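Local coordinates for protein glutathione S-transferase enzyme with thioredoxin-like domain (Xenorhabdus nematophila, PDB 4L8E) that binds glutathione and, as a member of the glutathione S-transferase family, probably transfers it to electrophilic substrates, at residues T43-E48 and A101-L106; A72-P75 and P80-V83; H85-D88 and A93-I96; R112-D117 and E123-L128; Q174-P179 and Y210-K215. One frame throughout, in Å; residues are numbered along the deposited sequence. Where two conformers were deposited one is given.

Contact 1 (T43-E48 and A101-L106)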
# COMPACT_ATOMS: atom_id res chain seq x y z
N THR A 43 -14.45 -2.29 9.80
CA THR A 43 -15.60 -2.08 10.70
C THR A 43 -15.72 -0.63 11.16
O THR A 43 -16.82 -0.13 11.34
CB THR A 43 -15.60 -3.04 11.89
OG1 THR A 43 -14.39 -2.88 12.62
CG2 THR A 43 -15.77 -4.48 11.43
N LEU A 44 -14.61 0.08 11.31
CA LEU A 44 -14.69 1.53 11.56
C LEU A 44 -15.47 2.23 10.45
O LEU A 44 -16.39 3.02 10.74
CB LEU A 44 -13.30 2.16 11.69
CG LEU A 44 -12.52 1.91 12.98
CD1 LEU A 44 -11.09 2.48 12.84
CD2 LEU A 44 -13.19 2.51 14.24
N PHE A 45 -15.09 1.96 9.20
CA PHE A 45 -15.74 2.58 8.07
C PHE A 45 -17.23 2.22 8.07
O PHE A 45 -18.07 3.09 7.97
CB PHE A 45 -15.11 2.18 6.74
CG PHE A 45 -15.75 2.85 5.57
CD1 PHE A 45 -16.94 2.35 5.05
CD2 PHE A 45 -15.24 4.00 5.05
CE1 PHE A 45 -17.57 2.99 4.01
CE2 PHE A 45 -15.87 4.64 4.03
CZ PHE A 45 -17.05 4.13 3.51
N LEU A 46 -17.55 0.94 8.21
CA LEU A 46 -18.95 0.50 8.09
C LEU A 46 -19.80 1.07 9.23
O LEU A 46 -20.99 1.41 9.04
CB LEU A 46 -19.01 -1.04 8.06
CG LEU A 46 -18.41 -1.63 6.77
CD1 LEU A 46 -18.16 -3.12 6.95
CD2 LEU A 46 -19.31 -1.38 5.58
N GLU A 47 -19.23 1.14 10.42
CA GLU A 47 -19.93 1.71 11.56
C GLU A 47 -20.15 3.24 11.42
O GLU A 47 -21.18 3.76 11.87
CB GLU A 47 -19.20 1.40 12.85
CG GLU A 47 -19.27 -0.08 13.27
CD GLU A 47 -20.67 -0.59 13.60
OE1 GLU A 47 -21.51 0.19 14.10
OE2 GLU A 47 -20.90 -1.81 13.42
N GLU A 48 -19.19 3.93 10.82
CA GLU A 48 -19.35 5.37 10.53
C GLU A 48 -20.50 5.62 9.56
O GLU A 48 -21.29 6.55 9.75
CB GLU A 48 -18.06 5.96 9.95
CG GLU A 48 -16.89 6.03 10.90
CD GLU A 48 -16.98 7.17 11.93
OE1 GLU A 48 -17.97 7.96 11.95
OE2 GLU A 48 -16.04 7.26 12.75
N ALA A 101 -7.87 -1.08 -0.79
CA ALA A 101 -8.78 -1.21 -1.89
C ALA A 101 -10.24 -1.25 -1.42
O ALA A 101 -11.12 -0.71 -2.10
CB ALA A 101 -8.48 -2.47 -2.69
N ILE A 102 -10.49 -1.91 -0.30
CA ILE A 102 -11.85 -1.99 0.25
C ILE A 102 -12.31 -0.62 0.70
O ILE A 102 -13.43 -0.21 0.41
CB ILE A 102 -11.89 -2.96 1.43
CG1 ILE A 102 -11.57 -4.37 0.93
CG2 ILE A 102 -13.26 -2.92 2.12
CD1 ILE A 102 -11.29 -5.36 2.06
N LEU A 103 -11.44 0.10 1.39
CA LEU A 103 -11.79 1.44 1.85
C LEU A 103 -12.11 2.36 0.67
O LEU A 103 -13.07 3.12 0.71
CB LEU A 103 -10.68 2.04 2.74
CG LEU A 103 -10.56 1.45 4.15
CD1 LEU A 103 -9.32 2.01 4.83
CD2 LEU A 103 -11.79 1.72 4.99
N LEU A 104 -11.29 2.29 -0.37
CA LEU A 104 -11.51 3.12 -1.55
C LEU A 104 -12.82 2.76 -2.23
O LEU A 104 -13.61 3.62 -2.60
CB LEU A 104 -10.32 2.97 -2.51
CG LEU A 104 -10.42 3.75 -3.82
CD1 LEU A 104 -10.67 5.21 -3.55
CD2 LEU A 104 -9.14 3.55 -4.62
N TYR A 105 -13.06 1.46 -2.41
CA TYR A 105 -14.29 1.00 -3.05
C TYR A 105 -15.52 1.45 -2.27
O TYR A 105 -16.49 1.91 -2.86
CB TYR A 105 -14.26 -0.53 -3.16
CG TYR A 105 -15.53 -1.13 -3.67
CD1 TYR A 105 -15.74 -1.32 -5.01
CD2 TYR A 105 -16.54 -1.55 -2.80
CE1 TYR A 105 -16.91 -1.89 -5.49
CE2 TYR A 105 -17.71 -2.12 -3.26
CZ TYR A 105 -17.90 -2.30 -4.62
OH TYR A 105 -19.04 -2.87 -5.12
N LEU A 106 -15.49 1.29 -0.94
CA LEU A 106 -16.64 1.66 -0.11
C LEU A 106 -16.83 3.18 -0.05
O LEU A 106 -17.96 3.66 -0.03
CB LEU A 106 -16.49 1.09 1.30
CG LEU A 106 -16.63 -0.45 1.39
CD1 LEU A 106 -16.37 -0.91 2.81
CD2 LEU A 106 -17.98 -0.88 0.91
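F45 is the bump of this contact, and L103 and L106 form the hollow that takes it. These two leucines stand one turn apart on helix 99-110, with F45 reaching across from helix 37-49. With CG anti to the backbone N (chi1 -178°), the F45 ring extends toward helix 99-110. F45 CB meets L103 CD2 at 3.8 Å, and the two side chains run alongside each other, pointing opposite ways. Farther out along the ring, F45 CE1 lies 3.5 Å from L106 CB. F45 CZ lies against the main chain of L106, 3.7 Å from L106 O. L106 is gripped from a second direction as well. Its CD1 touches L46 CD2 at 4.1 Å, with those two side chains set roughly perpendicular. All four residues are buried, and no hydrogen bond joins the segments. A large ring suits the gap, since the axes of 43-48 and 101-106 are 10.9 Å apart at closest approach. The two segments are 16° from parallel. I188 of helix 188-197 also touches F45, so the ring lies where the two domains meet. Two near-parallel helices against one face of a four-stranded sheet are characteristic of the thioredoxin-like N-terminal domain of glutathione transferases.

Contact 2 (A72-P75 and P80-V83)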
# COMPACT_ATOMS: atom_id res chain seq x y z
N ALA A 72 -10.62 -18.19 -2.70
CA ALA A 72 -11.37 -17.76 -3.88
C ALA A 72 -11.71 -16.27 -3.88
O ALA A 72 -11.78 -15.66 -4.94
CB ALA A 72 -12.64 -18.60 -4.02
N ILE A 73 -11.93 -15.74 -2.68
CA ILE A 73 -12.27 -14.35 -2.42
C ILE A 73 -11.02 -13.48 -2.20
O ILE A 73 -10.98 -12.30 -2.58
CB ILE A 73 -13.19 -14.28 -1.17
CG1 ILE A 73 -14.53 -14.97 -1.46
CG2 ILE A 73 -13.42 -12.87 -0.71
CD1 ILE A 73 -15.36 -15.26 -0.24
N ALA A 74 -10.00 -14.08 -1.59
CA ALA A 74 -8.83 -13.40 -1.04
C ALA A 74 -7.58 -14.25 -1.25
O ALA A 74 -7.10 -14.92 -0.32
CB ALA A 74 -9.04 -13.15 0.42
N PRO A 75 -7.08 -14.28 -2.48
CA PRO A 75 -6.03 -15.22 -2.84
C PRO A 75 -4.70 -14.96 -2.15
O PRO A 75 -3.83 -15.83 -2.18
CB PRO A 75 -5.92 -15.07 -4.36
CG PRO A 75 -6.59 -13.79 -4.69
CD PRO A 75 -7.67 -13.65 -3.67
N PRO A 80 -8.59 -8.10 5.89
CA PRO A 80 -10.01 -8.23 5.53
C PRO A 80 -10.23 -8.50 4.06
O PRO A 80 -9.33 -8.28 3.24
CB PRO A 80 -10.57 -6.85 5.87
CG PRO A 80 -9.41 -5.93 5.63
CD PRO A 80 -8.21 -6.69 6.12
N ALA A 81 -11.41 -9.01 3.76
CA ALA A 81 -11.91 -9.10 2.41
C ALA A 81 -13.39 -8.86 2.52
O ALA A 81 -13.96 -9.08 3.60
CB ALA A 81 -11.63 -10.49 1.81
N ILE A 82 -14.00 -8.35 1.46
CA ILE A 82 -15.45 -8.24 1.40
C ILE A 82 -15.99 -8.86 0.14
O ILE A 82 -15.29 -9.05 -0.85
CB ILE A 82 -15.99 -6.79 1.49
CG1 ILE A 82 -15.57 -5.97 0.27
CG2 ILE A 82 -15.60 -6.14 2.79
CD1 ILE A 82 -16.36 -4.65 0.12
N VAL A 83 -17.27 -9.22 0.21
CA VAL A 83 -18.06 -9.51 -0.97
C VAL A 83 -19.27 -8.57 -0.93
O VAL A 83 -20.02 -8.50 0.06
CB VAL A 83 -18.49 -10.97 -1.01
CG1 VAL A 83 -19.37 -11.24 -2.23
CG2 VAL A 83 -17.24 -11.85 -1.01
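I73 meets both A81 and V83 through its two branches, and it is followed here from the base outward. Two conformers were modelled for this residue, so the details hold for one of them. CB sets the branches: CG2 lies opposite the backbone N and CG1 lies beside it (chi1 -65°). The short branch does most of the touching. I73 CG2 rests 3.9 Å from A81 CB. The same methyl is 4.0 Å from V83 CG2 and so bridges two residues of strand 81-84. The long branch starts with CG1, at 4.2 Å from V83 CG2. Its tip stays on the same methyl, with I73 CD1 4.0 Å from V83 CG2. Next to I73, A74 adds a methyl-to-methyl touch, its CB lying 4.0 Å from A81 CB.

The segments join the end of helix 68-73 to the start of strand 81-84, in the thioredoxin-like N-terminal domain. Strand 81-84 is an inner strand: A81 bonds through its backbone to Y32, and I82 to I96. P80 follows a cis peptide bond, a hallmark of this fold, and it touches a bound glutathione. Its CB points away from the 72-75 segment, so the pocket side and the helix side of the chain appear to differ.

No hydrogen bond crosses between the segments. The side-chain contact is apolar, which suggests that van der Waals packing and the burial of methyl groups hold helix 68-73 here on the sheet.

Contact 3 (H85-D88 and A93-I96)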
# COMPACT_ATOMS: atom_id res chain seq x y z
N HIS A 85 -22.62 -8.05 -2.55
CA HIS A 85 -23.65 -8.71 -3.33
C HIS A 85 -24.62 -7.76 -4.04
O HIS A 85 -25.47 -8.22 -4.78
CB HIS A 85 -24.46 -9.66 -2.45
CG HIS A 85 -23.65 -10.79 -1.90
ND1 HIS A 85 -23.38 -11.92 -2.63
CD2 HIS A 85 -23.01 -10.93 -0.72
CE1 HIS A 85 -22.61 -12.72 -1.91
NE2 HIS A 85 -22.37 -12.14 -0.75
N GLN A 86 -24.50 -6.47 -3.79
CA GLN A 86 -25.35 -5.48 -4.45
C GLN A 86 -24.50 -4.37 -5.03
O GLN A 86 -24.58 -3.21 -4.60
CB GLN A 86 -26.36 -4.92 -3.47
CG GLN A 86 -27.36 -5.94 -2.98
CD GLN A 86 -28.32 -5.36 -1.96
OE1 GLN A 86 -27.92 -4.58 -1.09
NE2 GLN A 86 -29.58 -5.73 -2.06
N PRO A 87 -23.65 -4.72 -6.01
CA PRO A 87 -22.80 -3.72 -6.63
C PRO A 87 -23.66 -2.77 -7.44
O PRO A 87 -24.75 -3.15 -7.92
CB PRO A 87 -21.85 -4.55 -7.50
CG PRO A 87 -22.62 -5.77 -7.83
CD PRO A 87 -23.50 -6.05 -6.64
N ASP A 88 -23.19 -1.54 -7.58
CA ASP A 88 -23.97 -0.51 -8.27
C ASP A 88 -24.41 -1.00 -9.64
O ASP A 88 -25.57 -0.79 -10.06
CB ASP A 88 -23.16 0.78 -8.40
CG ASP A 88 -23.05 1.54 -7.07
OD1 ASP A 88 -23.95 1.38 -6.21
OD2 ASP A 88 -22.07 2.30 -6.89
N ALA A 93 -21.66 -10.61 -7.85
CA ALA A 93 -21.02 -10.05 -6.67
C ALA A 93 -19.56 -9.68 -6.95
O ALA A 93 -18.89 -10.30 -7.78
CB ALA A 93 -21.06 -11.03 -5.52
N ILE A 94 -19.11 -8.63 -6.27
CA ILE A 94 -17.74 -8.17 -6.38
C ILE A 94 -17.01 -8.50 -5.10
O ILE A 94 -17.44 -8.12 -4.01
CB ILE A 94 -17.68 -6.64 -6.59
CG1 ILE A 94 -18.27 -6.26 -7.95
CG2 ILE A 94 -16.25 -6.15 -6.44
CD1 ILE A 94 -18.30 -4.73 -8.22
N SER A 95 -15.91 -9.24 -5.23
CA SER A 95 -15.09 -9.57 -4.07
C SER A 95 -13.82 -8.73 -4.10
O SER A 95 -13.24 -8.49 -5.17
CB SER A 95 -14.73 -11.05 -4.02
OG SER A 95 -13.91 -11.42 -5.10
N ILE A 96 -13.41 -8.31 -2.92
CA ILE A 96 -12.23 -7.43 -2.79
C ILE A 96 -11.39 -7.80 -1.58
O ILE A 96 -11.92 -7.92 -0.47
CB ILE A 96 -12.62 -5.96 -2.64
CG1 ILE A 96 -13.77 -5.59 -3.57
CG2 ILE A 96 -11.40 -5.04 -2.83
CD1 ILE A 96 -14.30 -4.15 -3.32
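H85 NE2 is hydrogen-bonded to D30 OD2 of strand 30-33, while ND1 of the same ring lies 3.8 Å from A93 CB. The contact belongs to the beta hairpin of strands 81-84 and 94-97, which pairs antiparallel in the thioredoxin-like sheet. It lies where the chain leaves the first strand and where it returns to the second. H85 and A93 stand close there, with 4.5 Å between their CA atoms. H85 CG stands beside the backbone N (chi1 -64°), and NE2 at the far side of the ring meets D30. The bond to that carboxylate probably fixes the rotation of the ring, and the nearby negative charge may favour a protonated imidazole. A93 CB also sits 4.1 Å from H85 CA, so the small methyl lies at the root of the side chain as well as near the ring. A93 touches a crystal neighbour too, and this exposed end may feel the lattice.

The departing loop is held by polar bonds of its own. Q86 N bonds to D84 OD1, which fits an Asx turn, and Q86 O bonds to K109 NZ of helix 99-110.

The second half of the contact is apolar and buried. R119 of the second subunit packs on both P87 and I94, so this part of the hairpin lies at the dimer interface. The long branch of I94 runs out extended (chi2 177°) to the proline ring. Its CG1 comes within 4.0 Å of P87 CB, and the terminal I94 CD1 approaches that same P87 CB to 3.6 Å.

Contact 4 (R112-D117 and E123-L128)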
# COMPACT_ATOMS: atom_id res chain seq x y z
N ARG A 112 -18.80 8.74 0.99
CA ARG A 112 -18.40 9.17 2.34
C ARG A 112 -16.92 8.95 2.61
O ARG A 112 -16.34 7.99 2.14
CB ARG A 112 -19.23 8.42 3.40
CG ARG A 112 -20.73 8.48 3.19
CD ARG A 112 -21.32 9.79 3.63
NE ARG A 112 -20.75 10.28 4.88
CZ ARG A 112 -21.17 9.94 6.10
NH1 ARG A 112 -20.56 10.46 7.16
NH2 ARG A 112 -22.19 9.10 6.27
N PHE A 113 -16.35 9.85 3.41
CA PHE A 113 -14.99 9.71 3.95
C PHE A 113 -13.87 9.76 2.92
O PHE A 113 -12.76 9.31 3.16
CB PHE A 113 -14.90 8.53 4.93
CG PHE A 113 -15.84 8.68 6.08
CD1 PHE A 113 -15.62 9.64 7.05
CD2 PHE A 113 -17.00 7.93 6.14
CE1 PHE A 113 -16.52 9.83 8.07
CE2 PHE A 113 -17.94 8.12 7.17
CZ PHE A 113 -17.70 9.06 8.14
N LEU A 114 -14.17 10.39 1.78
CA LEU A 114 -13.16 10.65 0.77
C LEU A 114 -13.71 11.75 -0.10
O LEU A 114 -14.84 11.67 -0.61
CB LEU A 114 -12.88 9.40 -0.06
CG LEU A 114 -11.84 9.55 -1.15
CD1 LEU A 114 -10.47 9.78 -0.55
CD2 LEU A 114 -11.81 8.31 -2.00
N SER A 115 -12.94 12.82 -0.23
CA SER A 115 -13.43 13.97 -0.93
C SER A 115 -13.63 13.68 -2.42
O SER A 115 -12.95 12.82 -2.98
CB SER A 115 -12.43 15.11 -0.76
OG SER A 115 -12.87 16.25 -1.48
N LYS A 116 -14.55 14.44 -3.04
CA LYS A 116 -14.72 14.39 -4.50
C LYS A 116 -13.91 15.49 -5.20
O LYS A 116 -13.78 15.48 -6.42
CB LYS A 116 -16.20 14.53 -4.86
CG LYS A 116 -17.11 13.71 -3.96
CD LYS A 116 -17.64 12.46 -4.63
CE LYS A 116 -18.72 11.81 -3.78
NZ LYS A 116 -19.69 11.01 -4.57
N ASP A 117 -13.37 16.42 -4.42
CA ASP A 117 -12.48 17.49 -4.95
C ASP A 117 -11.10 16.90 -5.24
O ASP A 117 -10.50 16.30 -4.36
CB ASP A 117 -12.36 18.62 -3.92
CG ASP A 117 -11.30 19.66 -4.28
OD1 ASP A 117 -11.59 20.51 -5.15
OD2 ASP A 117 -10.20 19.67 -3.68
N GLU A 123 -4.74 14.29 -1.70
CA GLU A 123 -4.02 14.34 -0.43
C GLU A 123 -4.44 13.22 0.50
O GLU A 123 -3.59 12.55 1.11
CB GLU A 123 -4.19 15.71 0.23
CG GLU A 123 -3.39 15.88 1.50
CD GLU A 123 -1.90 16.15 1.29
OE1 GLU A 123 -1.45 16.38 0.13
OE2 GLU A 123 -1.17 16.12 2.31
N GLN A 124 -5.75 12.97 0.60
CA GLN A 124 -6.24 11.85 1.39
C GLN A 124 -5.71 10.52 0.90
O GLN A 124 -5.29 9.70 1.69
CB GLN A 124 -7.77 11.87 1.39
CG GLN A 124 -8.31 13.05 2.10
CD GLN A 124 -9.77 13.29 1.87
OE1 GLN A 124 -10.34 12.79 0.92
NE2 GLN A 124 -10.38 14.10 2.73
N LEU A 125 -5.69 10.32 -0.41
CA LEU A 125 -5.28 9.05 -0.97
C LEU A 125 -3.76 8.85 -0.80
O LEU A 125 -3.30 7.73 -0.56
CB LEU A 125 -5.68 8.95 -2.44
CG LEU A 125 -7.18 8.77 -2.68
CD1 LEU A 125 -7.48 8.94 -4.14
CD2 LEU A 125 -7.64 7.39 -2.17
N GLN A 126 -2.99 9.92 -0.91
CA GLN A 126 -1.56 9.83 -0.68
C GLN A 126 -1.30 9.23 0.70
O GLN A 126 -0.46 8.35 0.88
CB GLN A 126 -0.96 11.23 -0.81
CG GLN A 126 0.38 11.47 -0.25
CD GLN A 126 0.66 12.96 -0.31
OE1 GLN A 126 0.27 13.74 0.57
NE2 GLN A 126 1.25 13.38 -1.40
N TRP A 127 -2.02 9.71 1.69
CA TRP A 127 -1.83 9.25 3.06
C TRP A 127 -2.40 7.85 3.29
O TRP A 127 -1.85 7.09 4.09
CB TRP A 127 -2.35 10.29 4.07
CG TRP A 127 -1.46 11.48 4.13
CD1 TRP A 127 -1.70 12.70 3.61
CD2 TRP A 127 -0.14 11.53 4.71
NE1 TRP A 127 -0.61 13.54 3.83
CE2 TRP A 127 0.35 12.83 4.51
CE3 TRP A 127 0.66 10.61 5.39
CZ2 TRP A 127 1.61 13.24 4.97
CZ3 TRP A 127 1.91 11.02 5.85
CH2 TRP A 127 2.37 12.32 5.63
N LEU A 128 -3.51 7.50 2.63
CA LEU A 128 -3.95 6.10 2.60
C LEU A 128 -2.86 5.16 2.09
O LEU A 128 -2.57 4.12 2.70
CB LEU A 128 -5.22 5.97 1.76
CG LEU A 128 -5.76 4.55 1.57
CD1 LEU A 128 -6.20 3.95 2.89
CD2 LEU A 128 -6.91 4.54 0.58
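L114 and Q124 meet because of how their chains leave the backbone. L114 CG lies opposite its own N (chi1 180°), and Q124 stretches out fully beyond CG. The contact ties the loop between helix 99-110 and helix 118-145 to the longer helix it leads into. This loop links the thioredoxin-like domain to the helical domain. It contains an ST turn, in which S115 OG accepts D117 N at 3.0 Å. S115 OG is also bonded to E120 OE1. D117 then acts as N-cap, with OD2 bonded to E120 N.

The amide of Q124 provides the bond across the segments. S115 N donates to Q124 OE1 at 2.8 Å, almost perfectly straight at 178°. The donor lies in the carbonyl plane, on a lone pair of the oxygen, with a C=O...N angle of 138°. A buried glutamine thus satisfies a main-chain N-H of the loop. S115 CB adds a touch 3.5 Å from the same OE1.

L114 CD1 lies beside the start of that side chain, 3.9 Å from Q124 CB. Around it are L104 and A107 of helix 99-110. L125 also packs on L104 of the second subunit, which places this corner near the dimer interface. On the loop side, L125 CD2 touches L114 CD1 at 4.0 Å, and Q124 OE1 comes within 3.4 Å of that same L114 CD1.

Contact 5 (Q174-P179 and Y210-K215)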
# COMPACT_ATOMS: atom_id res chain seq x y z
N GLN A 174 2.77 15.74 10.09
CA GLN A 174 1.59 16.10 9.32
C GLN A 174 0.44 16.57 10.22
O GLN A 174 -0.27 17.52 9.87
CB GLN A 174 1.15 14.94 8.43
CG GLN A 174 -0.04 15.27 7.52
CD GLN A 174 0.20 16.47 6.62
OE1 GLN A 174 1.21 16.53 5.94
NE2 GLN A 174 -0.72 17.44 6.63
N LEU A 175 0.25 15.91 11.36
CA LEU A 175 -0.89 16.22 12.22
C LEU A 175 -0.66 17.54 12.99
O LEU A 175 -1.60 18.09 13.60
CB LEU A 175 -1.18 15.04 13.17
CG LEU A 175 -1.72 13.78 12.47
CD1 LEU A 175 -1.75 12.63 13.45
CD2 LEU A 175 -3.11 14.04 11.90
N GLU A 176 0.57 18.06 12.97
CA GLU A 176 0.83 19.42 13.43
C GLU A 176 0.30 20.45 12.46
O GLU A 176 0.09 21.61 12.84
CB GLU A 176 2.34 19.65 13.59
CG GLU A 176 2.93 18.97 14.80
CD GLU A 176 4.45 19.14 14.87
OE1 GLU A 176 5.02 18.88 15.94
OE2 GLU A 176 5.05 19.53 13.84
N LYS A 177 0.11 20.06 11.21
CA LYS A 177 -0.22 21.01 10.16
C LYS A 177 -1.70 21.04 9.88
O LYS A 177 -2.26 22.08 9.58
CB LYS A 177 0.50 20.65 8.87
CG LYS A 177 1.99 20.72 8.97
CD LYS A 177 2.64 20.41 7.63
CE LYS A 177 4.14 20.35 7.77
NZ LYS A 177 4.77 20.46 6.44
N THR A 178 -2.32 19.87 9.94
CA THR A 178 -3.73 19.69 9.61
C THR A 178 -4.41 18.87 10.69
O THR A 178 -3.81 17.98 11.27
CB THR A 178 -3.91 18.96 8.23
OG1 THR A 178 -3.20 17.71 8.22
CG2 THR A 178 -3.39 19.80 7.07
N PRO A 179 -5.71 19.13 10.94
CA PRO A 179 -6.38 18.42 12.04
C PRO A 179 -6.53 16.92 11.82
O PRO A 179 -6.45 16.16 12.79
CB PRO A 179 -7.75 19.12 12.13
CG PRO A 179 -7.90 19.90 10.89
CD PRO A 179 -6.52 20.24 10.42
N TYR A 210 5.33 12.26 20.47
CA TYR A 210 4.50 12.59 19.32
C TYR A 210 3.16 13.18 19.80
O TYR A 210 2.10 12.55 19.66
CB TYR A 210 4.28 11.35 18.44
CG TYR A 210 5.57 10.61 18.18
CD1 TYR A 210 6.50 11.08 17.26
CD2 TYR A 210 5.91 9.46 18.91
CE1 TYR A 210 7.70 10.44 17.06
CE2 TYR A 210 7.10 8.80 18.69
CZ TYR A 210 8.00 9.30 17.78
OH TYR A 210 9.20 8.66 17.56
N PRO A 211 3.19 14.41 20.31
CA PRO A 211 2.02 14.99 20.98
C PRO A 211 0.83 15.20 20.04
O PRO A 211 -0.31 15.07 20.50
CB PRO A 211 2.53 16.31 21.56
CG PRO A 211 3.82 16.57 20.90
CD PRO A 211 4.38 15.29 20.39
N ALA A 212 1.08 15.51 18.77
CA ALA A 212 -0.01 15.67 17.82
C ALA A 212 -0.68 14.35 17.54
O ALA A 212 -1.89 14.29 17.37
CB ALA A 212 0.47 16.30 16.52
N VAL A 213 0.10 13.27 17.48
CA VAL A 213 -0.47 11.93 17.31
C VAL A 213 -1.34 11.59 18.53
O VAL A 213 -2.45 11.05 18.38
CB VAL A 213 0.62 10.84 17.12
CG1 VAL A 213 -0.02 9.45 16.96
CG2 VAL A 213 1.49 11.14 15.89
N LYS A 214 -0.83 11.88 19.72
CA LYS A 214 -1.57 11.62 20.96
C LYS A 214 -2.93 12.34 20.94
O LYS A 214 -3.96 11.74 21.26
CB LYS A 214 -0.76 12.05 22.19
CG LYS A 214 -1.45 11.72 23.49
CD LYS A 214 -0.63 12.10 24.71
CE LYS A 214 -1.39 11.77 26.00
NZ LYS A 214 -0.50 11.91 27.17
N LYS A 215 -2.94 13.62 20.60
CA LYS A 215 -4.23 14.34 20.56
C LYS A 215 -5.17 13.79 19.50
O LYS A 215 -6.38 13.70 19.73
CB LYS A 215 -4.03 15.85 20.38
CG LYS A 215 -3.34 16.54 21.55
CD LYS A 215 -3.48 18.04 21.44
CE LYS A 215 -2.75 18.78 22.58
NZ LYS A 215 -1.27 18.55 22.57
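In the all-helical C-terminal domain of the glutathione transferase fold, L175 of helix 154-175 packs on A212 near the start of helix 211-221. The small alanine lets the backbones come close, with 5.7 Å between the CA atoms of L175 and A212. A212 CB is the central bump. It lies 3.9 Å from L175 CB and equally near the carbonyl carbon of that residue. E176 continues the seat, its CG 4.0 Å from A212 CB, so the methyl rests where the chain passes from L175 to E176. L175 reaches further along the second helix. Its CG stands beside the backbone N (chi1 -68°), and its CD1 comes to 4.1 Å from V213 CA. The contact is apolar, and no hydrogen bond joins the two segments directly.

The residues around L175 are braced from within. Q174 O accepts two backbone bonds, from K177 N and from T178 N. The side chain of Q174 adds a third link, as NE2 donates to T178 OG1 at 3.0 Å. T178 OG1 lies in the plane of the Q174 amide, and it is bonded to Y180 O as well.

One turn back on helix 154-175, N172 OD1 bonds to V213 N and weakly to A212 N, so N172 ties the two helices together through backbone N-H groups near the start of helix 211-221. L171 packs on V213 from the same helix, and farther down the chain P179 O bonds to K219 NZ, deeper into helix 211-221.

Contacts 1, 2 and 3 build the thioredoxin-like domain, and contact 5 lies in the helical domain, with contact 4 between. Contacts 2 and 3 share the sheet, and there V83 CG1 lies 3.7 Å from A93 CB. Contact 1 packs on both, with I102 CD1 3.8 Å from A81 CA and Y105 CG 3.3 Å from I96 CD1. It also meets contact 4, where L104 CD1 is 3.6 Å from L114 CD2. Contacts 4 and 5 touch through W127 CZ2 and Q174 OE1, at 3.5 Å. Glutathione is reached directly by P80 of contact 2, while the L103 side chain stays about 8 Å from a bound glutathione. Contacts 3 and 5 lie about 36 Å apart, centre to centre.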